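Local structure of inorganic pyrophosphatase (Thermus thermophilus, 2PRD) at residues L41-P46 and T138-E143; Q49-D54 and Q133-T138; L62-D67 and I169-G174; P68-V73 and D102-G107; G91-E96 and V150-W155. The protein catalyses the magnesium-dependent hydrolysis of inorganic pyrophosphate to two phosphate ions, working as a homohexamer. All coordinates share one frame; numbering follows the deposited sequence.

Contact 1 (L41-P46 and T138-E143); sequences LDRVLP and TYKALE. With SO4 (sulfate ion), chain B.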
# COMPACT_ATOMS: atom_id res chain seq x y z
N LEU A 41 8.42 -0.42 19.88
CA LEU A 41 7.16 0.33 19.62
C LEU A 41 6.80 0.99 20.94
O LEU A 41 6.61 0.30 21.93
CB LEU A 41 6.05 -0.60 19.20
CG LEU A 41 4.71 0.17 19.06
CD1 LEU A 41 4.64 0.57 17.58
CD2 LEU A 41 3.58 -0.70 19.51
N ASP A 42 6.78 2.31 20.87
CA ASP A 42 6.44 3.06 22.09
C ASP A 42 4.94 2.97 22.25
O ASP A 42 4.39 2.68 23.34
CB ASP A 42 6.98 4.47 21.89
CG ASP A 42 6.59 5.24 23.15
OD1 ASP A 42 7.17 4.92 24.22
OD2 ASP A 42 5.68 6.07 23.02
N ARG A 43 4.21 3.15 21.14
CA ARG A 43 2.75 3.03 21.24
C ARG A 43 2.16 3.27 19.86
O ARG A 43 2.89 3.77 19.03
CB ARG A 43 2.17 4.11 22.16
CG ARG A 43 2.10 5.51 21.53
CD ARG A 43 1.77 6.56 22.56
NE ARG A 43 1.68 7.92 22.05
CZ ARG A 43 2.65 8.80 21.86
NH1 ARG A 43 3.94 8.51 22.14
NH2 ARG A 43 2.43 10.02 21.42
N VAL A 44 0.90 2.93 19.75
CA VAL A 44 0.08 3.16 18.55
C VAL A 44 -0.76 4.38 18.87
O VAL A 44 -1.38 4.41 19.93
CB VAL A 44 -0.78 1.94 18.22
CG1 VAL A 44 -1.59 2.08 16.94
CG2 VAL A 44 0.08 0.70 18.09
N LEU A 45 -0.72 5.40 18.03
CA LEU A 45 -1.51 6.64 18.27
C LEU A 45 -2.97 6.22 18.42
O LEU A 45 -3.44 5.45 17.59
CB LEU A 45 -1.31 7.59 17.11
CG LEU A 45 0.04 8.12 16.72
CD1 LEU A 45 -0.12 9.05 15.50
CD2 LEU A 45 0.72 8.88 17.87
N PRO A 46 -3.65 6.78 19.44
CA PRO A 46 -5.02 6.42 19.71
C PRO A 46 -6.07 6.98 18.77
O PRO A 46 -7.18 6.42 18.74
CB PRO A 46 -5.19 6.80 21.17
CG PRO A 46 -4.23 7.98 21.35
CD PRO A 46 -3.05 7.67 20.45
N THR A 138 -3.50 17.78 18.57
CA THR A 138 -4.59 16.85 18.83
C THR A 138 -4.12 15.42 19.05
O THR A 138 -4.92 14.61 19.56
CB THR A 138 -5.57 16.84 17.63
OG1 THR A 138 -4.84 16.56 16.42
CG2 THR A 138 -6.27 18.16 17.40
N TYR A 139 -2.91 15.10 18.67
CA TYR A 139 -2.45 13.70 18.72
C TYR A 139 -2.33 13.07 20.07
O TYR A 139 -2.36 11.84 20.18
CB TYR A 139 -1.24 13.48 17.86
CG TYR A 139 0.14 13.62 18.50
CD1 TYR A 139 0.53 14.83 19.03
CD2 TYR A 139 1.05 12.59 18.50
CE1 TYR A 139 1.78 15.05 19.56
CE2 TYR A 139 2.32 12.77 19.03
CZ TYR A 139 2.67 13.99 19.56
OH TYR A 139 3.92 14.19 20.09
N LYS A 140 -2.25 13.92 21.10
CA LYS A 140 -2.14 13.42 22.47
C LYS A 140 -3.40 13.69 23.27
O LYS A 140 -3.49 13.39 24.47
CB LYS A 140 -0.88 13.99 23.09
CG LYS A 140 0.43 13.29 22.81
CD LYS A 140 1.54 13.98 23.57
CE LYS A 140 2.89 13.37 23.51
NZ LYS A 140 3.76 14.00 24.58
N ALA A 141 -4.41 14.17 22.54
CA ALA A 141 -5.72 14.48 23.09
C ALA A 141 -6.35 13.28 23.75
O ALA A 141 -6.93 13.53 24.83
CB ALA A 141 -6.62 15.21 22.11
N LEU A 142 -6.25 12.07 23.23
CA LEU A 142 -6.81 10.86 23.84
C LEU A 142 -5.95 10.26 24.94
O LEU A 142 -6.27 9.23 25.57
CB LEU A 142 -7.11 9.82 22.73
CG LEU A 142 -8.15 10.33 21.73
CD1 LEU A 142 -8.38 9.46 20.56
CD2 LEU A 142 -9.50 10.44 22.49
N GLU A 143 -4.85 10.93 25.24
CA GLU A 143 -3.91 10.55 26.27
C GLU A 143 -3.79 11.60 27.36
O GLU A 143 -2.77 11.63 28.06
CB GLU A 143 -2.53 10.36 25.62
CG GLU A 143 -2.40 8.90 25.13
CD GLU A 143 -1.23 8.84 24.16
OE1 GLU A 143 -0.68 9.93 23.94
OE2 GLU A 143 -0.94 7.75 23.67
S SO4 B . 6.08 11.83 21.84
O1 SO4 B . 5.98 12.66 23.09
O2 SO4 B . 4.81 12.01 21.05
O3 SO4 B . 7.29 11.98 21.00
O4 SO4 B . 6.11 10.39 22.35
O HOH W 1 -0.34 9.97 21.13

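Contact 2 (Q49-D54 and Q133-T138); sequences QFYPGD and QHFFET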
# COMPACT_ATOMS: atom_id res chain seq x y z
N GLN A 49 -5.03 9.13 13.13
CA GLN A 49 -3.98 9.99 12.66
C GLN A 49 -2.71 9.27 12.30
O GLN A 49 -2.49 8.09 12.61
CB GLN A 49 -3.55 11.02 13.79
CG GLN A 49 -4.81 11.72 14.28
CD GLN A 49 -4.58 12.61 15.48
OE1 GLN A 49 -4.29 13.80 15.34
NE2 GLN A 49 -4.73 12.02 16.66
N PHE A 50 -1.85 10.06 11.65
CA PHE A 50 -0.52 9.61 11.19
C PHE A 50 0.45 10.78 11.20
O PHE A 50 -0.02 11.91 11.11
CB PHE A 50 -0.65 8.95 9.80
CG PHE A 50 -1.21 9.84 8.73
CD1 PHE A 50 -0.41 10.84 8.19
CD2 PHE A 50 -2.51 9.67 8.29
CE1 PHE A 50 -0.90 11.65 7.19
CE2 PHE A 50 -2.99 10.49 7.29
CZ PHE A 50 -2.22 11.50 6.78
N TYR A 51 1.74 10.49 11.33
CA TYR A 51 2.76 11.55 11.35
C TYR A 51 2.73 12.25 10.01
O TYR A 51 2.76 11.58 8.97
CB TYR A 51 4.15 10.93 11.62
CG TYR A 51 4.37 10.87 13.12
CD1 TYR A 51 3.73 9.93 13.92
CD2 TYR A 51 5.18 11.81 13.74
CE1 TYR A 51 3.89 9.94 15.29
CE2 TYR A 51 5.33 11.86 15.12
CZ TYR A 51 4.67 10.91 15.88
OH TYR A 51 4.86 10.88 17.23
N PRO A 52 2.69 13.57 10.04
CA PRO A 52 2.66 14.39 8.84
C PRO A 52 3.96 14.42 8.10
O PRO A 52 4.08 14.91 6.95
CB PRO A 52 2.07 15.70 9.39
CG PRO A 52 2.87 15.79 10.70
CD PRO A 52 2.65 14.39 11.28
N GLY A 53 5.03 13.85 8.65
CA GLY A 53 6.34 13.80 7.94
C GLY A 53 7.12 12.75 8.70
O GLY A 53 6.54 12.37 9.74
N ASP A 54 8.29 12.37 8.26
CA ASP A 54 9.11 11.37 8.94
C ASP A 54 9.75 11.95 10.19
O ASP A 54 10.32 13.03 10.14
CB ASP A 54 10.21 10.75 8.00
CG ASP A 54 9.69 10.28 6.70
OD1 ASP A 54 9.62 11.06 5.73
OD2 ASP A 54 9.37 9.05 6.56
N GLN A 133 1.03 21.68 12.72
CA GLN A 133 0.57 22.20 14.00
C GLN A 133 -0.64 21.48 14.52
O GLN A 133 -0.73 21.16 15.74
CB GLN A 133 0.27 23.71 13.78
CG GLN A 133 -0.47 24.23 15.00
CD GLN A 133 -0.35 25.74 15.06
OE1 GLN A 133 0.40 26.27 14.24
NE2 GLN A 133 -1.06 26.37 15.99
N HIS A 134 -1.62 21.28 13.62
CA HIS A 134 -2.89 20.64 14.11
C HIS A 134 -2.59 19.23 14.57
O HIS A 134 -3.23 18.69 15.49
CB HIS A 134 -3.97 20.82 13.07
CG HIS A 134 -5.22 20.02 13.25
ND1 HIS A 134 -5.35 18.75 12.70
CD2 HIS A 134 -6.38 20.21 13.88
CE1 HIS A 134 -6.52 18.24 12.98
NE2 HIS A 134 -7.17 19.12 13.74
N PHE A 135 -1.56 18.59 14.03
CA PHE A 135 -1.22 17.21 14.43
C PHE A 135 -0.76 17.18 15.87
O PHE A 135 -1.28 16.45 16.73
CB PHE A 135 -0.19 16.57 13.48
CG PHE A 135 0.39 15.29 14.03
CD1 PHE A 135 -0.26 14.09 13.88
CD2 PHE A 135 1.60 15.30 14.69
CE1 PHE A 135 0.31 12.92 14.38
CE2 PHE A 135 2.17 14.17 15.22
CZ PHE A 135 1.53 12.95 15.05
N PHE A 136 0.23 18.04 16.13
CA PHE A 136 0.81 18.15 17.47
C PHE A 136 -0.22 18.64 18.46
O PHE A 136 -0.10 18.33 19.66
CB PHE A 136 2.12 18.94 17.50
CG PHE A 136 3.30 18.21 16.97
CD1 PHE A 136 3.82 17.13 17.68
CD2 PHE A 136 3.86 18.51 15.74
CE1 PHE A 136 4.89 16.40 17.16
CE2 PHE A 136 4.92 17.78 15.22
CZ PHE A 136 5.45 16.72 15.94
N GLU A 137 -1.26 19.39 18.06
CA GLU A 137 -2.25 19.84 19.05
C GLU A 137 -3.35 18.87 19.35
O GLU A 137 -4.09 19.08 20.32
CB GLU A 137 -2.84 21.19 18.58
CG GLU A 137 -1.77 22.27 18.74
CD GLU A 137 -2.20 23.67 18.36
OE1 GLU A 137 -3.11 23.81 17.53
OE2 GLU A 137 -1.57 24.61 18.90
N THR A 138 -3.50 17.78 18.57
CA THR A 138 -4.59 16.85 18.83
C THR A 138 -4.12 15.42 19.05
O THR A 138 -4.92 14.61 19.56
CB THR A 138 -5.57 16.84 17.63
OG1 THR A 138 -4.84 16.56 16.42
CG2 THR A 138 -6.27 18.16 17.40

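Contact 3 (L62-D67 and I169-G174); sequences LAEDGD and IARYKG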
# COMPACT_ATOMS: atom_id res chain seq x y z
N LEU A 62 22.18 16.95 22.23
CA LEU A 62 21.50 16.74 23.53
C LEU A 62 20.65 17.97 23.72
O LEU A 62 21.27 19.03 23.69
CB LEU A 62 22.63 16.68 24.57
CG LEU A 62 22.23 16.29 25.98
CD1 LEU A 62 21.19 15.21 26.04
CD2 LEU A 62 23.52 15.88 26.73
N ALA A 63 19.34 17.80 23.80
CA ALA A 63 18.47 18.98 23.99
C ALA A 63 18.51 19.33 25.48
O ALA A 63 19.20 18.63 26.25
CB ALA A 63 17.12 18.73 23.40
N GLU A 64 17.85 20.40 25.86
CA GLU A 64 17.83 20.86 27.26
C GLU A 64 17.07 19.87 28.12
O GLU A 64 17.24 19.87 29.34
CB GLU A 64 17.34 22.29 27.35
CG GLU A 64 18.37 23.42 27.25
CD GLU A 64 17.96 24.56 26.34
OE1 GLU A 64 16.82 25.06 26.41
OE2 GLU A 64 18.78 24.98 25.48
N ASP A 65 16.29 19.01 27.48
CA ASP A 65 15.49 18.00 28.11
C ASP A 65 16.23 16.68 28.29
O ASP A 65 15.63 15.67 28.68
CB ASP A 65 14.19 17.72 27.36
CG ASP A 65 14.38 16.98 26.06
OD1 ASP A 65 15.52 16.63 25.71
OD2 ASP A 65 13.34 16.72 25.39
N GLY A 66 17.51 16.73 27.97
CA GLY A 66 18.32 15.52 28.14
C GLY A 66 18.21 14.56 27.02
O GLY A 66 18.98 13.57 27.11
N ASP A 67 17.36 14.78 26.02
CA ASP A 67 17.31 13.80 24.86
C ASP A 67 17.94 14.45 23.66
O ASP A 67 18.15 15.68 23.66
CB ASP A 67 15.86 13.43 24.62
CG ASP A 67 15.35 12.32 25.53
OD1 ASP A 67 16.02 11.27 25.63
OD2 ASP A 67 14.26 12.52 26.12
N ILE A 169 24.52 20.55 19.70
CA ILE A 169 25.75 19.79 19.29
C ILE A 169 26.83 19.99 20.35
O ILE A 169 27.49 19.06 20.82
CB ILE A 169 26.23 20.18 17.90
CG1 ILE A 169 25.34 19.60 16.80
CG2 ILE A 169 27.69 19.85 17.66
CD1 ILE A 169 25.56 20.21 15.41
N ALA A 170 26.96 21.25 20.76
CA ALA A 170 27.96 21.67 21.74
C ALA A 170 27.72 20.96 23.05
O ALA A 170 28.63 20.37 23.64
CB ALA A 170 27.87 23.17 21.88
N ARG A 171 26.46 21.07 23.45
CA ARG A 171 25.99 20.48 24.71
C ARG A 171 26.28 19.00 24.81
O ARG A 171 26.60 18.55 25.92
CB ARG A 171 24.52 20.80 24.98
CG ARG A 171 24.02 20.22 26.28
CD ARG A 171 22.65 20.74 26.69
NE ARG A 171 22.33 22.10 26.35
CZ ARG A 171 21.58 22.64 25.41
NH1 ARG A 171 20.94 21.89 24.52
NH2 ARG A 171 21.49 23.95 25.30
N TYR A 172 26.21 18.27 23.70
CA TYR A 172 26.46 16.83 23.68
C TYR A 172 27.92 16.51 23.97
O TYR A 172 28.19 15.52 24.64
CB TYR A 172 26.00 16.19 22.37
CG TYR A 172 26.35 14.73 22.25
CD1 TYR A 172 25.52 13.73 22.71
CD2 TYR A 172 27.54 14.36 21.66
CE1 TYR A 172 25.83 12.37 22.56
CE2 TYR A 172 27.86 13.01 21.53
CZ TYR A 172 27.03 12.05 21.99
OH TYR A 172 27.35 10.71 21.90
N LYS A 173 28.78 17.38 23.47
CA LYS A 173 30.23 17.27 23.69
C LYS A 173 30.51 17.56 25.16
O LYS A 173 31.26 16.89 25.83
CB LYS A 173 30.97 18.34 22.86
CG LYS A 173 30.53 18.24 21.40
CD LYS A 173 31.65 18.60 20.45
CE LYS A 173 31.48 20.07 20.01
NZ LYS A 173 31.65 20.15 18.53
N GLY A 174 29.83 18.61 25.58
CA GLY A 174 29.80 19.18 26.90
C GLY A 174 31.08 19.33 27.69
O GLY A 174 30.97 19.04 28.93
OXT GLY A 174 32.14 19.74 27.18

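Contact 4 (P68-V73 and D102-G107); sequences PLDGLV and DAKVIG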
# COMPACT_ATOMS: atom_id res chain seq x y z
N PRO A 68 18.26 13.70 22.63
CA PRO A 68 18.83 14.32 21.41
C PRO A 68 17.81 15.28 20.83
O PRO A 68 16.64 15.19 21.26
CB PRO A 68 19.13 13.16 20.52
CG PRO A 68 19.03 11.93 21.36
CD PRO A 68 18.02 12.27 22.45
N LEU A 69 18.23 16.16 19.92
CA LEU A 69 17.21 17.08 19.30
C LEU A 69 16.33 16.32 18.31
O LEU A 69 16.83 15.62 17.40
CB LEU A 69 18.01 18.18 18.65
CG LEU A 69 17.40 19.37 17.96
CD1 LEU A 69 16.59 20.29 18.88
CD2 LEU A 69 18.53 20.18 17.30
N ASP A 70 15.01 16.39 18.42
CA ASP A 70 14.02 15.75 17.56
C ASP A 70 13.66 16.57 16.32
O ASP A 70 13.78 17.79 16.41
CB ASP A 70 12.64 15.79 18.31
CG ASP A 70 12.59 14.59 19.22
OD1 ASP A 70 13.37 13.68 18.90
OD2 ASP A 70 11.81 14.61 20.18
N GLY A 71 13.16 15.94 15.28
CA GLY A 71 12.79 16.74 14.10
C GLY A 71 11.84 16.01 13.18
O GLY A 71 11.78 14.80 13.25
N LEU A 72 11.17 16.80 12.36
CA LEU A 72 10.20 16.31 11.36
C LEU A 72 10.69 16.58 9.96
O LEU A 72 11.02 17.73 9.66
CB LEU A 72 8.89 17.03 11.65
CG LEU A 72 7.67 16.25 11.16
CD1 LEU A 72 7.33 15.14 12.15
CD2 LEU A 72 6.48 17.15 10.96
N VAL A 73 10.80 15.57 9.10
CA VAL A 73 11.31 15.72 7.74
C VAL A 73 10.22 15.62 6.68
O VAL A 73 9.36 14.73 6.74
CB VAL A 73 12.31 14.60 7.46
CG1 VAL A 73 13.05 14.73 6.14
CG2 VAL A 73 13.32 14.50 8.60
N ASP A 102 9.92 22.75 24.35
CA ASP A 102 10.49 21.84 23.33
C ASP A 102 10.53 22.57 22.00
O ASP A 102 9.74 23.51 21.82
CB ASP A 102 9.57 20.65 23.32
CG ASP A 102 9.95 19.44 22.53
OD1 ASP A 102 11.13 19.18 22.22
OD2 ASP A 102 8.98 18.68 22.26
N ALA A 103 11.48 22.22 21.17
CA ALA A 103 11.66 22.81 19.85
C ALA A 103 11.97 21.62 18.94
O ALA A 103 12.85 20.88 19.39
CB ALA A 103 12.88 23.71 19.75
N LYS A 104 11.25 21.50 17.85
CA LYS A 104 11.57 20.37 16.91
C LYS A 104 12.16 20.99 15.67
O LYS A 104 11.73 22.09 15.33
CB LYS A 104 10.25 19.60 16.67
CG LYS A 104 9.92 18.93 18.01
CD LYS A 104 8.86 17.88 17.92
CE LYS A 104 8.57 17.16 19.20
NZ LYS A 104 9.75 16.83 20.04
N VAL A 105 13.12 20.33 15.04
CA VAL A 105 13.74 20.85 13.79
C VAL A 105 12.85 20.47 12.62
O VAL A 105 12.20 19.42 12.71
CB VAL A 105 15.16 20.30 13.68
CG1 VAL A 105 15.78 20.46 12.30
CG2 VAL A 105 16.07 20.94 14.74
N ILE A 106 12.69 21.29 11.62
CA ILE A 106 11.86 21.02 10.44
C ILE A 106 12.92 20.84 9.34
O ILE A 106 13.78 21.72 9.21
CB ILE A 106 10.84 22.10 10.13
CG1 ILE A 106 9.84 22.28 11.29
CG2 ILE A 106 10.00 21.87 8.88
CD1 ILE A 106 9.14 20.96 11.55
N GLY A 107 12.89 19.71 8.61
CA GLY A 107 13.92 19.60 7.56
C GLY A 107 13.35 18.94 6.32
O GLY A 107 12.18 18.59 6.32
O HOH W 2 13.12 18.01 20.33

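Contact 5 (G91-E96 and V150-W155); sequences GLLLME and VKVTGW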
# COMPACT_ATOMS: atom_id res chain seq x y z
N GLY A 91 13.97 25.23 9.53
CA GLY A 91 13.13 25.89 10.52
C GLY A 91 12.95 25.20 11.85
O GLY A 91 13.52 24.14 12.09
N LEU A 92 12.17 25.77 12.79
CA LEU A 92 11.91 25.20 14.10
C LEU A 92 10.41 25.29 14.39
O LEU A 92 9.76 26.25 13.99
CB LEU A 92 12.50 26.02 15.28
CG LEU A 92 13.95 25.86 15.63
CD1 LEU A 92 14.34 26.67 16.88
CD2 LEU A 92 14.34 24.39 15.84
N LEU A 93 9.97 24.30 15.13
CA LEU A 93 8.61 24.27 15.63
C LEU A 93 8.80 24.30 17.16
O LEU A 93 9.43 23.43 17.75
CB LEU A 93 7.75 23.11 15.19
CG LEU A 93 6.34 23.02 15.76
CD1 LEU A 93 5.55 24.27 15.44
CD2 LEU A 93 5.61 21.81 15.19
N LEU A 94 8.29 25.38 17.74
CA LEU A 94 8.36 25.56 19.21
C LEU A 94 7.05 25.04 19.79
O LEU A 94 5.98 25.34 19.23
CB LEU A 94 8.54 27.03 19.53
CG LEU A 94 9.77 27.70 18.92
CD1 LEU A 94 9.84 29.15 19.31
CD2 LEU A 94 11.05 26.96 19.28
N MET A 95 7.15 24.30 20.88
CA MET A 95 5.95 23.79 21.56
C MET A 95 6.21 23.56 23.04
O MET A 95 7.37 23.51 23.50
CB MET A 95 5.45 22.54 20.84
CG MET A 95 6.48 21.47 20.55
SD MET A 95 5.77 19.98 19.78
CE MET A 95 4.80 20.78 18.48
N GLU A 96 5.13 23.46 23.80
CA GLU A 96 5.19 23.21 25.25
C GLU A 96 4.43 21.88 25.42
O GLU A 96 3.32 21.82 24.88
CB GLU A 96 4.47 24.22 26.11
CG GLU A 96 4.57 25.68 25.80
CD GLU A 96 5.66 26.43 26.54
OE1 GLU A 96 6.85 26.07 26.39
OE2 GLU A 96 5.34 27.39 27.29
N VAL A 150 0.05 19.04 24.98
CA VAL A 150 0.87 19.80 24.06
C VAL A 150 0.25 21.10 23.56
O VAL A 150 -0.92 21.10 23.22
CB VAL A 150 1.17 18.97 22.77
CG1 VAL A 150 1.92 19.84 21.77
CG2 VAL A 150 1.98 17.74 23.11
N LYS A 151 1.06 22.14 23.48
CA LYS A 151 0.64 23.42 22.93
C LYS A 151 1.72 23.95 21.99
O LYS A 151 2.91 23.88 22.33
CB LYS A 151 0.27 24.48 23.94
CG LYS A 151 -0.81 25.35 23.26
CD LYS A 151 -0.49 26.83 23.38
CE LYS A 151 -1.58 27.65 22.68
NZ LYS A 151 -2.01 28.85 23.46
N VAL A 152 1.28 24.38 20.83
CA VAL A 152 2.22 24.87 19.82
C VAL A 152 2.36 26.38 20.01
O VAL A 152 1.39 27.15 19.99
CB VAL A 152 1.88 24.50 18.38
CG1 VAL A 152 2.54 25.51 17.45
CG2 VAL A 152 2.34 23.09 18.02
N THR A 153 3.60 26.76 20.21
CA THR A 153 4.01 28.14 20.44
C THR A 153 4.26 28.95 19.21
O THR A 153 3.81 30.10 19.17
CB THR A 153 5.26 28.05 21.35
OG1 THR A 153 4.76 27.92 22.69
CG2 THR A 153 6.15 29.23 21.11
N GLY A 154 4.92 28.44 18.18
CA GLY A 154 5.16 29.24 16.99
C GLY A 154 6.25 28.59 16.15
O GLY A 154 6.72 27.53 16.52
N TRP A 155 6.62 29.25 15.07
CA TRP A 155 7.62 28.77 14.13
C TRP A 155 8.79 29.75 14.05
O TRP A 155 8.57 30.95 14.23
CB TRP A 155 6.98 28.64 12.77
CG TRP A 155 5.82 27.68 12.64
CD1 TRP A 155 4.51 27.90 12.93
CD2 TRP A 155 5.88 26.35 12.09
NE1 TRP A 155 3.76 26.79 12.62
CE2 TRP A 155 4.57 25.83 12.08
CE3 TRP A 155 6.91 25.56 11.58
CZ2 TRP A 155 4.25 24.56 11.65
CZ3 TRP A 155 6.58 24.29 11.11
CH2 TRP A 155 5.28 23.80 11.17

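Contact 1 (L41-P46 and T138-E143)
Arg43 and Tyr139 are roughly perpendicular, with the guanidinium and ring planes 38° apart, and both point their polar ends at one bound sulfate, probably from the crystallisation liquor. CG of Arg43 lies between its backbone N and carbonyl carbon (chi1 75°), and the chain runs extended from there to NE, carrying the guanidinium away from strand 38-44 toward the loop after helix 126-138. Arg43 NH1 donates to sulfate O4 at 2.9 Å. NH2 gives an almost straight bond to sulfate O2, an oxygen that also accepts from Tyr139 OH. Lys140 lays its CG over the centre of one face of the Tyr139 ring; its NZ donates to sulfate O1 and also has a salt bridge to Glu98. Leu45 CD2 touches the ring edge in plane, 3.8 Å from Tyr139 CD2. The Glu143 carboxylate meets the guanidinium obliquely, its plane turned by 54°, with OE2 3.1 Å from Arg43 NE in a salt bridge. Asp42 OD2 takes a bond from Arg43 NH1 in the guanidinium plane, so two carboxylates and the sulfate fix the group's rotation. Water 1 accepts from Arg43 NH2 and donates to Tyr139 O and Glu143 OE1. Beyond this polar cluster Pro46 and Leu142 lie alongside, running opposite ways, Pro46 CG 3.7 Å from Leu142 CB; Gln113 of a neighbouring subunit packs on Pro46 and Glu143. A sulfate held by an arginine, a tyrosine and a lysine is consistent with the pyrophosphate site, to which Arg43 and Tyr139 are predicted to belong.

Contact 2 (Q49-D54 and Q133-T138)
An aromatic cluster beside the predicted substrate site joins the loop before strand 54-57 to helix 126-138, with Phe135 packed against both Tyr51 and Pro52. CG of Phe135 stands anti to its backbone N (chi1 168°), which sends the ring out from the helix toward the loop. Its tip meets Tyr51 edge to face, Phe135 CZ sitting over the centre of the Tyr51 ring. The centroids of the two rings are 4.8 Å apart, and their planes are inclined at 58°. One face of Phe135 takes Pro52 in a CH-pi contact, Pro52 CD lying 3.7 Å from the ring centroid and 13° off the normal. Phe50 O comes obliquely to the same ring, 3.4 Å from Phe135 CE1, while the Phe50 side chain turns away to meet Phe50 of a neighbouring subunit. At the end of the helical segment the contact becomes polar. The extended Gln49 chain brings OE1 to 3.0 Å from Thr138 OG1; that hydroxyl also lies 2.8 Å from His134 O, and its proton could serve either oxygen. Tyr139 stacks on Phe135 and also touches Tyr51 and Gln49, linking the cluster to the pocket. The aromatic rings thus pack next to two predicted substrate-binding residues, Lys29 beside Tyr51 and Tyr139 beside Phe135, at the pyrophosphatase active site.

Contact 3 (L62-D67 and I169-G174)
Arg171 reaches from the last turn of a helix to the loop at Leu62 and Glu64, and carries the polar part of the contact. Arg171 NH1 donates to Leu62 O at 3.0 Å, on a lone pair in the carbonyl plane, with the acceptor lying 14° out of the guanidinium plane. Arg171 NH2 forms a salt bridge with Glu64 OE2 at 2.9 Å. The carboxylate stands nearly perpendicular to the guanidinium, the planes 83° apart. Both chains fold to bring the charged ends together, and Glu64 CG rests over one guanidinium face, toward its rim. Both residues also touch a crystal neighbour, which may influence this exposed pair.

The apolar part is thin: Leu62 CB lies 4.1 Å from Tyr172 CB. Within the loop, a type I turn from Ala63 to Gly66 is joined by an Asx turn, Asp65 OD1 accepting from Asp67 N. Asp65 is a predicted magnesium ligand.

All this lies at the protein surface, where the connection from strand 54-57 to strand 70-74 runs past the C-terminal end of helix 158-173, with Leu62 also tied through its backbone to Cys168 and Tyr172 touching Ser5 and Ser60.

Contact 4 (P68-V73 and D102-G107)
Leu69 and Val105 meet nearly at right angles on the apolar, tightly packed side of a parallel strand pair, Leu69 CD2 lying 3.6 Å from Val105 CG2. Helix 158-173 closes over both, with Val165 touching each of them. From here the strands 70-74 and 101-109 run in register, Gly71 beside Val105, Leu72 beside Ile106 and Val73 beside Gly107. Val105 N donates to Asp70 O, and Gly107 N to Leu72 O. Between these two bonds Leu72 N donates to Val105 O at 2.8 Å. Gly71 CA comes within 3.1 Å of Val105 O, a closeness that the lack of a side chain permits. On the other face of the sheet Ile106 CD1 turns back to Leu72 CB at 3.9 Å.

The more open side is polar. The Asp70 and Lys104 side chains run together in the same direction, and a bend at the end of the lysine chain (chi4 -39°) brings Lys104 NZ to Asp70 OD2 at 3.0 Å, on the anti lone pair. Asp102 OD2 receives the same Lys104 NZ at 3.0 Å, from the syn side and 19° out of the carboxylate plane. Asp70 OD2 is also firmly engaged elsewhere, hydrogen-bonded to the hydroxyl of Tyr55, a predicted substrate-binding residue. Water 2 accepts from Asp70 N and lies 3.0 Å from Asp102 OD1. One lysine nitrogen thus bridges two carboxylates predicted to bind magnesium, which would help to position them for a metal.

Contact 5 (G91-E96 and V150-W155)
Leu93 CD1 lies over the centre of one face of the Trp155 indole, a CH-pi contact 3.9 Å from the six-membered-ring centroid and 14° off the normal. The leucine CG stands anti to its backbone N (chi1 177°), which leads the methyl across to the neighbouring strand, where Leu93 CD1 also meets Val152 CG1 at 3.8 Å. Leu92 O approaches the indole obliquely; Ile106 and Lys129 are other neighbours of Trp155. On the same side of the sheet Met95 CE presses on Val152 CG2 at 3.4 Å, tighter than usual, near Phe136 of helix 126-138. The other side is more exposed: Thr153 CG2 packs against Leu94 CB at 3.6 Å, and Thr153 OG1 comes near Glu96 CG.

Two short backbone bonds join Glu96 and Lys151, and Leu94 N donates to Gly154 O. Leu94 O, by contrast, accepts from Thr153 N at 2.9 Å, from above the carbonyl plane, and weakly from Gly154 N. Thr153 and Gly154 thus face Leu94 together, and the register slips by one residue. This is a classic beta bulge, formed where strand 150-156 joins strand 84-97 as an outer, antiparallel strand of the curled sheet of the pyrophosphatase fold.

How the contacts relate
Contacts 4 and 5 share one sheet: Lys104 N lies 2.7 Å from Leu93 O, and Asp102 O lies 2.9 Å from Met95 N. Contact 2 packs helix 126-138 against this sheet, with Phe136 CG 3.3 Å from Met95 CE, and continues it where Asp54 O meets Val73 N. Contacts 1 and 2 share Thr138 and touch again at Tyr139 and Tyr51. Contacts 1 and 4 both supply predicted active-site residues, their centres about 18 Å apart and nearest atoms about 6 Å: contact 1 gives the sulfate-binding residues, contact 4 two of the three predicted magnesium-binding aspartates. Contact 3, about 26 Å from contact 1 between centres, holds the third, Asp65.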